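Local coordinates for nucleoporin NUP170 (Chaetomium thermophilum, PDB 5HAX), which probably serves as a scaffold nucleoporin of the nuclear pore complex, joining a beta-propeller-like N-terminal part to an alpha-helical C-terminal part, at residues A[487-490]-A[491-494]; A[716-719]-A[720-724]; A[512-515]-A[516-520]; A[548-551]-A[552-556]. All coordinates share one frame; numbering follows the deposited sequence.

Interaction 1 (A[487-490]-A[491-494])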
loop_
_atom_site.group_PDB
_atom_site.type_symbol
_atom_site.label_atom_id
_atom_site.label_comp_id
_atom_site.label_asym_id
_atom_site.label_seq_id
_atom_site.Cartn_x
_atom_site.Cartn_y
_atom_site.Cartn_z
ATOM N N ARG A 487 1.426 -7.955 -6.341
ATOM C CA ARG A 487 0.099 -8.380 -5.921
ATOM C C ARG A 487 -0.811 -8.522 -7.135
ATOM O O ARG A 487 -0.818 -7.668 -8.028
ATOM C CB ARG A 487 -0.479 -7.358 -4.936
ATOM C CG ARG A 487 -1.946 -7.538 -4.578
ATOM C CD ARG A 487 -2.198 -8.853 -3.872
ATOM N NE ARG A 487 -3.556 -8.919 -3.334
ATOM C CZ ARG A 487 -4.269 -10.035 -3.217
ATOM N NH1 ARG A 487 -3.769 -11.203 -3.603
ATOM N NH2 ARG A 487 -5.494 -9.981 -2.715
ATOM N N ARG A 488 -1.582 -9.605 -7.168
ATOM C CA ARG A 488 -2.517 -9.867 -8.256
ATOM C C ARG A 488 -3.932 -9.508 -7.827
ATOM O O ARG A 488 -4.368 -9.874 -6.730
ATOM C CB ARG A 488 -2.446 -11.329 -8.693
ATOM C CG ARG A 488 -1.187 -11.632 -9.480
ATOM C CD ARG A 488 -1.021 -13.105 -9.782
ATOM N NE ARG A 488 -1.743 -13.515 -10.982
ATOM C CZ ARG A 488 -1.338 -14.471 -11.814
ATOM N NH1 ARG A 488 -2.068 -14.774 -12.879
ATOM N NH2 ARG A 488 -0.204 -15.126 -11.590
ATOM N N ARG A 489 -4.633 -8.780 -8.692
ATOM C CA ARG A 489 -6.012 -8.376 -8.469
ATOM C C ARG A 489 -6.968 -9.456 -8.964
ATOM O O ARG A 489 -6.578 -10.412 -9.637
ATOM C CB ARG A 489 -6.305 -7.058 -9.187
ATOM C CG ARG A 489 -5.339 -5.922 -8.873
ATOM C CD ARG A 489 -5.412 -4.834 -9.940
ATOM N NE ARG A 489 -4.953 -5.321 -11.240
ATOM C CZ ARG A 489 -5.095 -4.661 -12.385
ATOM N NH1 ARG A 489 -4.643 -5.191 -13.512
ATOM N NH2 ARG A 489 -5.692 -3.477 -12.411
ATOM N N LEU A 490 -8.248 -9.281 -8.630
ATOM C CA LEU A 490 -9.279 -10.181 -9.136
ATOM C C LEU A 490 -9.262 -10.237 -10.661
ATOM O O LEU A 490 -9.318 -11.320 -11.252
ATOM C CB LEU A 490 -10.649 -9.735 -8.625
ATOM C CG LEU A 490 -11.866 -10.411 -9.261
ATOM C CD1 LEU A 490 -11.807 -11.922 -9.082
ATOM C CD2 LEU A 490 -13.154 -9.846 -8.678
ATOM N N VAL A 491 -9.185 -9.074 -11.317
ATOM C CA VAL A 491 -9.198 -9.047 -12.779
ATOM C C VAL A 491 -7.983 -9.766 -13.349
ATOM O O VAL A 491 -8.063 -10.381 -14.418
ATOM C CB VAL A 491 -9.281 -7.597 -13.301
ATOM C CG1 VAL A 491 -10.636 -6.990 -12.972
ATOM C CG2 VAL A 491 -8.142 -6.747 -12.743
ATOM N N ASP A 492 -6.842 -9.699 -12.656
ATOM C CA ASP A 492 -5.671 -10.453 -13.093
ATOM C C ASP A 492 -5.913 -11.952 -12.980
ATOM O O ASP A 492 -5.572 -12.714 -13.893
ATOM C CB ASP A 492 -4.446 -10.051 -12.271
ATOM C CG ASP A 492 -4.147 -8.568 -12.350
ATOM O OD1 ASP A 492 -4.111 -8.022 -13.474
ATOM O OD2 ASP A 492 -3.954 -7.950 -11.282
ATOM N N ILE A 493 -6.496 -12.393 -11.862
ATOM C CA ILE A 493 -6.803 -13.809 -11.681
ATOM C C ILE A 493 -7.866 -14.250 -12.678
ATOM O O ILE A 493 -7.751 -15.304 -13.315
ATOM C CB ILE A 493 -7.256 -14.071 -10.232
ATOM C CG1 ILE A 493 -6.122 -13.754 -9.252
ATOM C CG2 ILE A 493 -7.731 -15.515 -10.065
ATOM C CD1 ILE A 493 -6.569 -13.692 -7.805
ATOM N N PHE A 494 -8.927 -13.453 -12.818
ATOM C CA PHE A 494 -10.013 -13.812 -13.721
ATOM C C PHE A 494 -9.517 -13.929 -15.157
ATOM O O PHE A 494 -9.855 -14.887 -15.863
ATOM C CB PHE A 494 -11.134 -12.781 -13.616
ATOM C CG PHE A 494 -12.411 -13.207 -14.277
ATOM C CD1 PHE A 494 -12.772 -12.697 -15.513
ATOM C CD2 PHE A 494 -13.249 -14.120 -13.663
ATOM C CE1 PHE A 494 -13.947 -13.090 -16.121
ATOM C CE2 PHE A 494 -14.425 -14.516 -14.266
ATOM C CZ PHE A 494 -14.775 -14.001 -15.497
HETATM O O HOH W 1 -1.114 -7.586 -10.825
#
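The N-terminal cap of helix 490-501 is closed here by Arg489 at the N-cap position and Asp492, three residues on. The carboxylate of Asp492 folds back over the start of the helix. Its OD2 accepts from Arg489 N at 2.8 Å through the anti lone pair. The same oxygen takes Arg489 NE at 2.8 Å on its syn side, nearly straight at 170°. Arg489 NH1 reaches Asp492 OD1 at 2.9 Å, so the guanidinium grips the carboxylate side-on, one nitrogen to each oxygen. The two planes are turned 40° apart. CG beside the backbone N (chi1 -53°) and a bend at chi3 bring NE and NH1 round to the Asp492 carboxylate. Val491 CG2 sits over the centre of one guanidinium face, 3.7 Å from Arg489 CZ. A water links Asp492 OD2 to Arg487 O. With an alanine here in place of Arg489, Asp492 would probably lose both guanidinium bonds, and Val491 CG2 the flat group it packs on. Arg489 NH2 also bonds to Gln466 O. Strand 481-487 leads into this cap, and Leu490 and Phe494 pack on helices 506-520 and 522-533.

Interaction 2 (A[716-719]-A[720-724])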
loop_
_atom_site.group_PDB
_atom_site.type_symbol
_atom_site.label_atom_id
_atom_site.label_comp_id
_atom_site.label_asym_id
_atom_site.label_seq_id
_atom_site.Cartn_x
_atom_site.Cartn_y
_atom_site.Cartn_z
ATOM N N THR A 716 -18.839 20.294 -7.657
ATOM C CA THR A 716 -18.291 18.946 -7.666
ATOM C C THR A 716 -18.460 18.322 -9.048
ATOM O O THR A 716 -19.213 18.810 -9.894
ATOM C CB THR A 716 -18.975 18.070 -6.611
ATOM O OG1 THR A 716 -20.335 17.829 -6.992
ATOM C CG2 THR A 716 -18.940 18.739 -5.244
ATOM N N TYR A 717 -17.738 17.221 -9.271
ATOM C CA TYR A 717 -17.892 16.489 -10.523
ATOM C C TYR A 717 -19.270 15.848 -10.618
ATOM O O TYR A 717 -19.854 15.780 -11.706
ATOM C CB TYR A 717 -16.796 15.434 -10.657
ATOM C CG TYR A 717 -15.517 15.967 -11.258
ATOM C CD1 TYR A 717 -15.372 16.085 -12.635
ATOM C CD2 TYR A 717 -14.453 16.354 -10.452
ATOM C CE1 TYR A 717 -14.205 16.572 -13.193
ATOM C CE2 TYR A 717 -13.282 16.842 -11.001
ATOM C CZ TYR A 717 -13.164 16.949 -12.372
ATOM O OH TYR A 717 -12.000 17.433 -12.926
ATOM N N GLU A 718 -19.805 15.373 -9.490
ATOM C CA GLU A 718 -21.164 14.839 -9.480
ATOM C C GLU A 718 -22.157 15.865 -10.011
ATOM O O GLU A 718 -23.006 15.551 -10.852
ATOM C CB GLU A 718 -21.550 14.411 -8.064
ATOM C CG GLU A 718 -23.004 13.974 -7.930
ATOM C CD GLU A 718 -23.397 13.644 -6.505
ATOM O OE1 GLU A 718 -24.446 12.993 -6.318
ATOM O OE2 GLU A 718 -22.670 14.048 -5.573
ATOM N N GLN A 719 -22.069 17.102 -9.516
ATOM C CA GLN A 719 -22.994 18.145 -9.950
ATOM C C GLN A 719 -22.810 18.454 -11.429
ATOM O O GLN A 719 -23.790 18.634 -12.163
ATOM C CB GLN A 719 -22.786 19.398 -9.102
ATOM C CG GLN A 719 -23.100 19.193 -7.625
ATOM C CD GLN A 719 -22.387 20.179 -6.715
ATOM O OE1 GLN A 719 -21.507 20.922 -7.146
ATOM N NE2 GLN A 719 -22.767 20.185 -5.442
ATOM N N LEU A 720 -21.557 18.519 -11.884
ATOM C CA LEU A 720 -21.278 18.729 -13.300
ATOM C C LEU A 720 -21.895 17.629 -14.157
ATOM O O LEU A 720 -22.407 17.897 -15.250
ATOM C CB LEU A 720 -19.767 18.789 -13.517
ATOM C CG LEU A 720 -19.261 18.898 -14.955
ATOM C CD1 LEU A 720 -19.659 20.234 -15.556
ATOM C CD2 LEU A 720 -17.751 18.712 -14.997
ATOM N N PHE A 721 -21.860 16.386 -13.672
ATOM C CA PHE A 721 -22.284 15.247 -14.481
ATOM C C PHE A 721 -23.794 15.057 -14.490
ATOM O O PHE A 721 -24.344 14.616 -15.505
ATOM C CB PHE A 721 -21.635 13.957 -13.964
ATOM C CG PHE A 721 -20.137 13.906 -14.118
ATOM C CD1 PHE A 721 -19.490 14.613 -15.120
ATOM C CD2 PHE A 721 -19.375 13.130 -13.259
ATOM C CE1 PHE A 721 -18.116 14.550 -15.254
ATOM C CE2 PHE A 721 -18.002 13.067 -13.391
ATOM C CZ PHE A 721 -17.372 13.777 -14.389
ATOM N N SER A 722 -24.478 15.373 -13.384
ATOM C CA SER A 722 -25.825 14.856 -13.169
ATOM C C SER A 722 -26.824 15.870 -12.621
ATOM O O SER A 722 -27.952 15.475 -12.302
ATOM C CB SER A 722 -25.760 13.655 -12.214
ATOM O OG SER A 722 -25.223 14.039 -10.960
ATOM N N GLN A 723 -26.471 17.151 -12.501
ATOM C CA GLN A 723 -27.368 18.139 -11.910
ATOM C C GLN A 723 -27.474 19.380 -12.782
ATOM O O GLN A 723 -26.500 19.797 -13.416
ATOM C CB GLN A 723 -26.903 18.530 -10.510
ATOM C CG GLN A 723 -27.185 17.463 -9.472
ATOM C CD GLN A 723 -26.565 17.777 -8.130
ATOM O OE1 GLN A 723 -26.493 18.936 -7.722
ATOM N NE2 GLN A 723 -26.106 16.742 -7.436
ATOM N N THR A 724 -28.673 19.970 -12.793
ATOM C CA THR A 724 -28.930 21.151 -13.615
ATOM C C THR A 724 -28.011 22.316 -13.281
ATOM O O THR A 724 -27.390 22.864 -14.207
ATOM C CB THR A 724 -30.402 21.561 -13.483
ATOM O OG1 THR A 724 -31.244 20.484 -13.907
ATOM C CG2 THR A 724 -30.697 22.796 -14.329
HETATM O O HOH W 2 -26.573 13.936 -8.446
HETATM O O HOH W 3 -24.428 17.584 -4.663
#
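One face of the Phe721 ring receives the carbonyl oxygen Tyr717 O, 3.1 Å from Phe721 CG and displaced toward the rim. The Tyr717 ring meets Phe721 obliquely, with planes at 44° and Tyr717 CD1 3.5 Å from Phe721 CZ. Both rings belong to the short helix 717-722, whose start is a capping box. In it Gln719 N donates to Thr716 OG1 at 3.1 Å, and Thr716 N returns a bond to Gln719 OE1 at 2.8 Å, from above the amide plane. Phe721 has CG anti to its carbonyl carbon (chi1 -66°), which lays the ring back along the preceding turn. Beyond these segments, Phe721 rests on Trp603 and on Ile682 of helix 663-694, while Tyr717 and Leu720 touch Val689 of that helix. A serine at Phe721 would probably open a gap beside Tyr717 and take away the ring cover over Tyr717 O. Near the last turn, Gln723 lays its amide across the Gln719 chain, with Gln723 OE1 3.4 Å from Gln719 CG. Glu718 O accepts two bonds from one residue: Ser722 N at 2.9 Å and Ser722 OG at 2.7 Å, the hydroxyl coming from above the carbonyl plane.

Interaction 3 (A[512-515]-A[516-520])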
loop_
_atom_site.group_PDB
_atom_site.type_symbol
_atom_site.label_atom_id
_atom_site.label_comp_id
_atom_site.label_asym_id
_atom_site.label_seq_id
_atom_site.Cartn_x
_atom_site.Cartn_y
_atom_site.Cartn_z
ATOM N N GLU A 512 -15.154 -22.846 -14.094
ATOM C CA GLU A 512 -14.217 -21.857 -13.574
ATOM C C GLU A 512 -14.952 -20.634 -13.039
ATOM O O GLU A 512 -14.568 -20.073 -12.006
ATOM C CB GLU A 512 -13.232 -21.455 -14.672
ATOM C CG GLU A 512 -11.914 -20.897 -14.161
ATOM C CD GLU A 512 -11.031 -21.956 -13.525
ATOM O OE1 GLU A 512 -11.364 -23.156 -13.629
ATOM O OE2 GLU A 512 -10.002 -21.591 -12.922
ATOM N N VAL A 513 -16.018 -20.215 -13.725
ATOM C CA VAL A 513 -16.786 -19.051 -13.286
ATOM C C VAL A 513 -17.445 -19.325 -11.939
ATOM O O VAL A 513 -17.578 -18.423 -11.102
ATOM C CB VAL A 513 -17.826 -18.670 -14.358
ATOM C CG1 VAL A 513 -18.886 -17.724 -13.790
ATOM C CG2 VAL A 513 -17.141 -18.045 -15.566
ATOM N N ARG A 514 -17.884 -20.565 -11.712
ATOM C CA ARG A 514 -18.563 -20.877 -10.459
ATOM C C ARG A 514 -17.610 -20.791 -9.273
ATOM O O ARG A 514 -18.035 -20.451 -8.163
ATOM C CB ARG A 514 -19.204 -22.262 -10.537
ATOM C CG ARG A 514 -20.272 -22.502 -9.477
ATOM C CD ARG A 514 -21.055 -23.782 -9.740
ATOM N NE ARG A 514 -21.712 -23.769 -11.045
ATOM C CZ ARG A 514 -22.658 -24.625 -11.418
ATOM N NH1 ARG A 514 -23.078 -25.567 -10.584
ATOM N NH2 ARG A 514 -23.193 -24.534 -12.629
ATOM N N LYS A 515 -16.325 -21.090 -9.484
ATOM C CA LYS A 515 -15.330 -20.865 -8.440
ATOM C C LYS A 515 -15.327 -19.405 -8.005
ATOM O O LYS A 515 -15.301 -19.101 -6.807
ATOM C CB LYS A 515 -13.939 -21.263 -8.934
ATOM C CG LYS A 515 -13.808 -22.682 -9.458
ATOM C CD LYS A 515 -12.388 -22.927 -9.955
ATOM C CE LYS A 515 -12.219 -24.314 -10.548
ATOM N NZ LYS A 515 -10.838 -24.524 -11.068
ATOM N N PHE A 516 -15.352 -18.487 -8.974
ATOM C CA PHE A 516 -15.319 -17.062 -8.655
ATOM C C PHE A 516 -16.591 -16.622 -7.943
ATOM O O PHE A 516 -16.536 -15.829 -6.996
ATOM C CB PHE A 516 -15.110 -16.245 -9.929
ATOM C CG PHE A 516 -13.711 -16.311 -10.470
ATOM C CD1 PHE A 516 -12.725 -15.476 -9.975
ATOM C CD2 PHE A 516 -13.383 -17.202 -11.478
ATOM C CE1 PHE A 516 -11.438 -15.533 -10.470
ATOM C CE2 PHE A 516 -12.096 -17.262 -11.977
ATOM C CZ PHE A 516 -11.124 -16.427 -11.471
ATOM N N ILE A 517 -17.749 -17.120 -8.386
ATOM C CA ILE A 517 -19.014 -16.725 -7.772
ATOM C C ILE A 517 -19.067 -17.181 -6.321
ATOM O O ILE A 517 -19.538 -16.449 -5.441
ATOM C CB ILE A 517 -20.196 -17.287 -8.587
ATOM C CG1 ILE A 517 -20.255 -16.609 -9.960
ATOM C CG2 ILE A 517 -21.515 -17.084 -7.838
ATOM C CD1 ILE A 517 -21.274 -17.213 -10.909
ATOM N N ASN A 518 -18.588 -18.394 -6.044
ATOM C CA ASN A 518 -18.628 -18.917 -4.684
ATOM C C ASN A 518 -17.731 -18.138 -3.730
ATOM O O ASN A 518 -17.994 -18.135 -2.524
ATOM C CB ASN A 518 -18.234 -20.394 -4.676
ATOM C CG ASN A 518 -19.290 -21.286 -5.304
ATOM O OD1 ASN A 518 -20.442 -20.884 -5.473
ATOM N ND2 ASN A 518 -18.904 -22.509 -5.646
ATOM N N GLN A 519 -16.688 -17.481 -4.237
ATOM C CA GLN A 519 -15.783 -16.698 -3.401
ATOM C C GLN A 519 -16.135 -15.215 -3.385
ATOM O O GLN A 519 -16.218 -14.612 -2.311
ATOM C CB GLN A 519 -14.335 -16.872 -3.877
ATOM C CG GLN A 519 -13.323 -16.094 -3.038
ATOM C CD GLN A 519 -11.904 -16.235 -3.547
ATOM O OE1 GLN A 519 -11.629 -17.029 -4.445
ATOM N NE2 GLN A 519 -10.991 -15.458 -2.972
ATOM N N TYR A 520 -16.342 -14.617 -4.559
ATOM C CA TYR A 520 -16.516 -13.176 -4.689
ATOM C C TYR A 520 -17.971 -12.744 -4.816
ATOM O O TYR A 520 -18.256 -11.548 -4.687
ATOM C CB TYR A 520 -15.743 -12.666 -5.913
ATOM C CG TYR A 520 -14.238 -12.706 -5.762
ATOM C CD1 TYR A 520 -13.535 -11.584 -5.347
ATOM C CD2 TYR A 520 -13.521 -13.863 -6.038
ATOM C CE1 TYR A 520 -12.160 -11.611 -5.206
ATOM C CE2 TYR A 520 -12.144 -13.899 -5.901
ATOM C CZ TYR A 520 -11.471 -12.769 -5.484
ATOM O OH TYR A 520 -10.103 -12.795 -5.347
#
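Phe516 turns the edge of its ring to the backbone one turn earlier. Phe516 CD2 lies 3.2 Å from Glu512 O, and the oxygen sits near the ring plane. The CA of Val513 meets the same ring near its plane. The ring has CG beside the backbone N (chi1 -74°), which leans it back toward the start of the helix. Its other neighbours come from outside the two segments. Trp47 stacks on it, and Phe494 makes an edge-to-face pair with it.

Val513 and Ile517 meet on another side of the helix. Their chains pass at a slant, and Val513 CG1 touches Ile517 CD1 at 3.8 Å. Ile517 CG1 also touches Val513 O. Ile517 continues onto Arg522 and Thr525 of helix 522-533.

All these residues belong to helix 506-520, one of the run of helices that comes after strand 481-487. Regular i to i+4 bonds run through it: Ile517 N to Val513 O and Asn518 N to Arg514 O, both 3.0 Å. Gln519 N to Lys515 O is weak, and the helix ends soon after.

Arg514 and Asn518 lie side by side and point the same way, their guanidinium and amide planes turned 73° apart. The contact is loose, with Arg514 CG 4.1 Å from Asn518 ND2. The guanidinium has its own partner in Glu510. Lys515 runs extended and reaches back to Glu512. There Lys515 NZ forms a salt bridge to Glu512 OE1 at 3.0 Å, met from above the carboxylate plane.

Interaction 4 (A[548-551]-A[552-556])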
loop_
_atom_site.group_PDB
_atom_site.type_symbol
_atom_site.label_atom_id
_atom_site.label_comp_id
_atom_site.label_asym_id
_atom_site.label_seq_id
_atom_site.Cartn_x
_atom_site.Cartn_y
_atom_site.Cartn_z
ATOM N N MET A 548 -4.643 -14.695 -28.188
ATOM C CA MET A 548 -4.789 -15.078 -26.789
ATOM C C MET A 548 -5.531 -13.995 -26.013
ATOM O O MET A 548 -6.500 -14.281 -25.308
ATOM C CB MET A 548 -3.418 -15.337 -26.158
ATOM C CG MET A 548 -3.470 -15.777 -24.698
ATOM S SD MET A 548 -4.239 -17.392 -24.469
ATOM C CE MET A 548 -2.938 -18.255 -23.589
ATOM N N ASP A 549 -5.073 -12.747 -26.142
ATOM C CA ASP A 549 -5.734 -11.653 -25.441
ATOM C C ASP A 549 -7.081 -11.316 -26.066
ATOM O O ASP A 549 -8.010 -10.929 -25.350
ATOM C CB ASP A 549 -4.831 -10.419 -25.412
ATOM C CG ASP A 549 -3.731 -10.524 -24.369
ATOM O OD1 ASP A 549 -3.981 -11.099 -23.287
ATOM O OD2 ASP A 549 -2.615 -10.028 -24.630
ATOM N N ARG A 550 -7.219 -11.457 -27.387
ATOM C CA ARG A 550 -8.532 -11.277 -28.000
ATOM C C ARG A 550 -9.482 -12.395 -27.588
ATOM O O ARG A 550 -10.668 -12.147 -27.336
ATOM C CB ARG A 550 -8.418 -11.215 -29.525
ATOM C CG ARG A 550 -9.778 -11.111 -30.230
ATOM C CD ARG A 550 -9.655 -11.017 -31.749
ATOM N NE ARG A 550 -9.287 -12.293 -32.365
ATOM C CZ ARG A 550 -10.109 -13.073 -33.068
ATOM N NH1 ARG A 550 -9.655 -14.211 -33.578
ATOM N NH2 ARG A 550 -11.376 -12.730 -33.275
ATOM N N ASN A 551 -8.983 -13.631 -27.520
ATOM C CA ASN A 551 -9.823 -14.746 -27.099
ATOM C C ASN A 551 -10.199 -14.627 -25.628
ATOM O O ASN A 551 -11.329 -14.948 -25.244
ATOM C CB ASN A 551 -9.110 -16.071 -27.366
ATOM C CG ASN A 551 -9.044 -16.411 -28.844
ATOM O OD1 ASN A 551 -10.004 -16.205 -29.586
ATOM N ND2 ASN A 551 -7.904 -16.937 -29.277
ATOM N N THR A 552 -9.266 -14.171 -24.790
ATOM C CA THR A 552 -9.578 -13.961 -23.380
ATOM C C THR A 552 -10.647 -12.889 -23.215
ATOM O O THR A 552 -11.592 -13.058 -22.436
ATOM C CB THR A 552 -8.313 -13.579 -22.610
ATOM O OG1 THR A 552 -7.345 -14.629 -22.728
ATOM C CG2 THR A 552 -8.621 -13.343 -21.134
ATOM N N GLU A 553 -10.514 -11.778 -23.943
ATOM C CA GLU A 553 -11.522 -10.727 -23.878
ATOM C C GLU A 553 -12.850 -11.193 -24.459
ATOM O O GLU A 553 -13.914 -10.771 -23.989
ATOM C CB GLU A 553 -11.021 -9.481 -24.609
ATOM C CG GLU A 553 -9.828 -8.812 -23.933
ATOM C CD GLU A 553 -9.287 -7.635 -24.724
ATOM O OE1 GLU A 553 -9.919 -7.247 -25.731
ATOM O OE2 GLU A 553 -8.228 -7.097 -24.337
ATOM N N ASN A 554 -12.814 -12.063 -25.471
ATOM C CA ASN A 554 -14.049 -12.605 -26.026
ATOM C C ASN A 554 -14.683 -13.610 -25.072
ATOM O O ASN A 554 -15.913 -13.691 -24.974
ATOM C CB ASN A 554 -13.778 -13.244 -27.389
ATOM C CG ASN A 554 -13.600 -12.214 -28.490
ATOM O OD1 ASN A 554 -14.201 -11.139 -28.455
ATOM N ND2 ASN A 554 -12.774 -12.540 -29.476
ATOM N N LEU A 555 -13.861 -14.391 -24.367
ATOM C CA LEU A 555 -14.388 -15.253 -23.315
ATOM C C LEU A 555 -15.006 -14.427 -22.195
ATOM O O LEU A 555 -16.078 -14.766 -21.678
ATOM C CB LEU A 555 -13.282 -16.149 -22.757
ATOM C CG LEU A 555 -13.277 -17.615 -23.187
ATOM C CD1 LEU A 555 -12.068 -18.320 -22.594
ATOM C CD2 LEU A 555 -14.559 -18.314 -22.767
ATOM N N ALA A 556 -14.335 -13.341 -21.802
ATOM C CA ALA A 556 -14.884 -12.455 -20.783
ATOM C C ALA A 556 -16.222 -11.876 -21.225
ATOM O O ALA A 556 -17.160 -11.782 -20.425
ATOM C CB ALA A 556 -13.885 -11.340 -20.475
#
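Met548 O is gripped twice by Thr552. The hydroxyl Thr552 OG1 donates to it at 2.7 Å, and the amide Thr552 N at 2.8 Å. The two donors arrive from opposite faces of the carbonyl plane, each tilted out of it. The hydroxyl gets there because OG1 stands beside the backbone N and anti to the carbonyl carbon (chi1 -60°). This turns it back along the helix toward the previous turn. The methyl CG2 is left anti to the backbone N, and the Thr552 side chain packs on Val532 of helix 522-533. The polar hydroxyl of this buried residue is thus satisfied by its own helix.

The following residues continue the backbone i to i+4 ladder. Glu553 N bonds to Asp549 O, Asn554 N to Arg550 O and Leu555 N to Asn551 O, the last at 2.7 Å. Glu553 lays its chain over Asp549 O, with Glu553 CG 3.1 Å from that oxygen. Its carboxylate lies 5.9 Å from that of Asp549, measured from Asp549 OD1 to Glu553 OE2. The like charges probably disfavour a closer approach.

Asn554 crosses the arginine chain at a slant. Asn554 ND2 touches Arg550 CG at 3.4 Å, and the amide plane stands at 89° to the guanidinium plane. Asn554 ND2 is also 3.0 Å from Arg550 O, but the angle is too poor for a hydrogen bond.

A threonine hydroxyl bonded to the carbonyl four residues back is common in alpha-helices, and here it lies near the N-terminal end of helix 549-562.

Overall arrangement
Interactions 1 and 2 are buried, interaction 3 is partly buried, and interaction 4 lies at the surface. Interactions 1 and 3 touch directly: Phe494 and Leu490 of the first pack on Phe516 and Tyr520 of the second, so helices 490-501 and 506-520 share one core. Interaction 4 stands nearby, its nearest atoms about 5 Å from interaction 1, and its helix packs on helices 490-501 and 522-533. Interaction 2 is remote, about 33 Å from interaction 1 between centres. Interactions 1 and 2 both include a helix start. In one a carboxylate takes the N-cap amide and is also held by a salt bridge; in the other an uncharged capping box does the work. A side-chain hydroxyl shares a carbonyl oxygen in interactions 2 and 4.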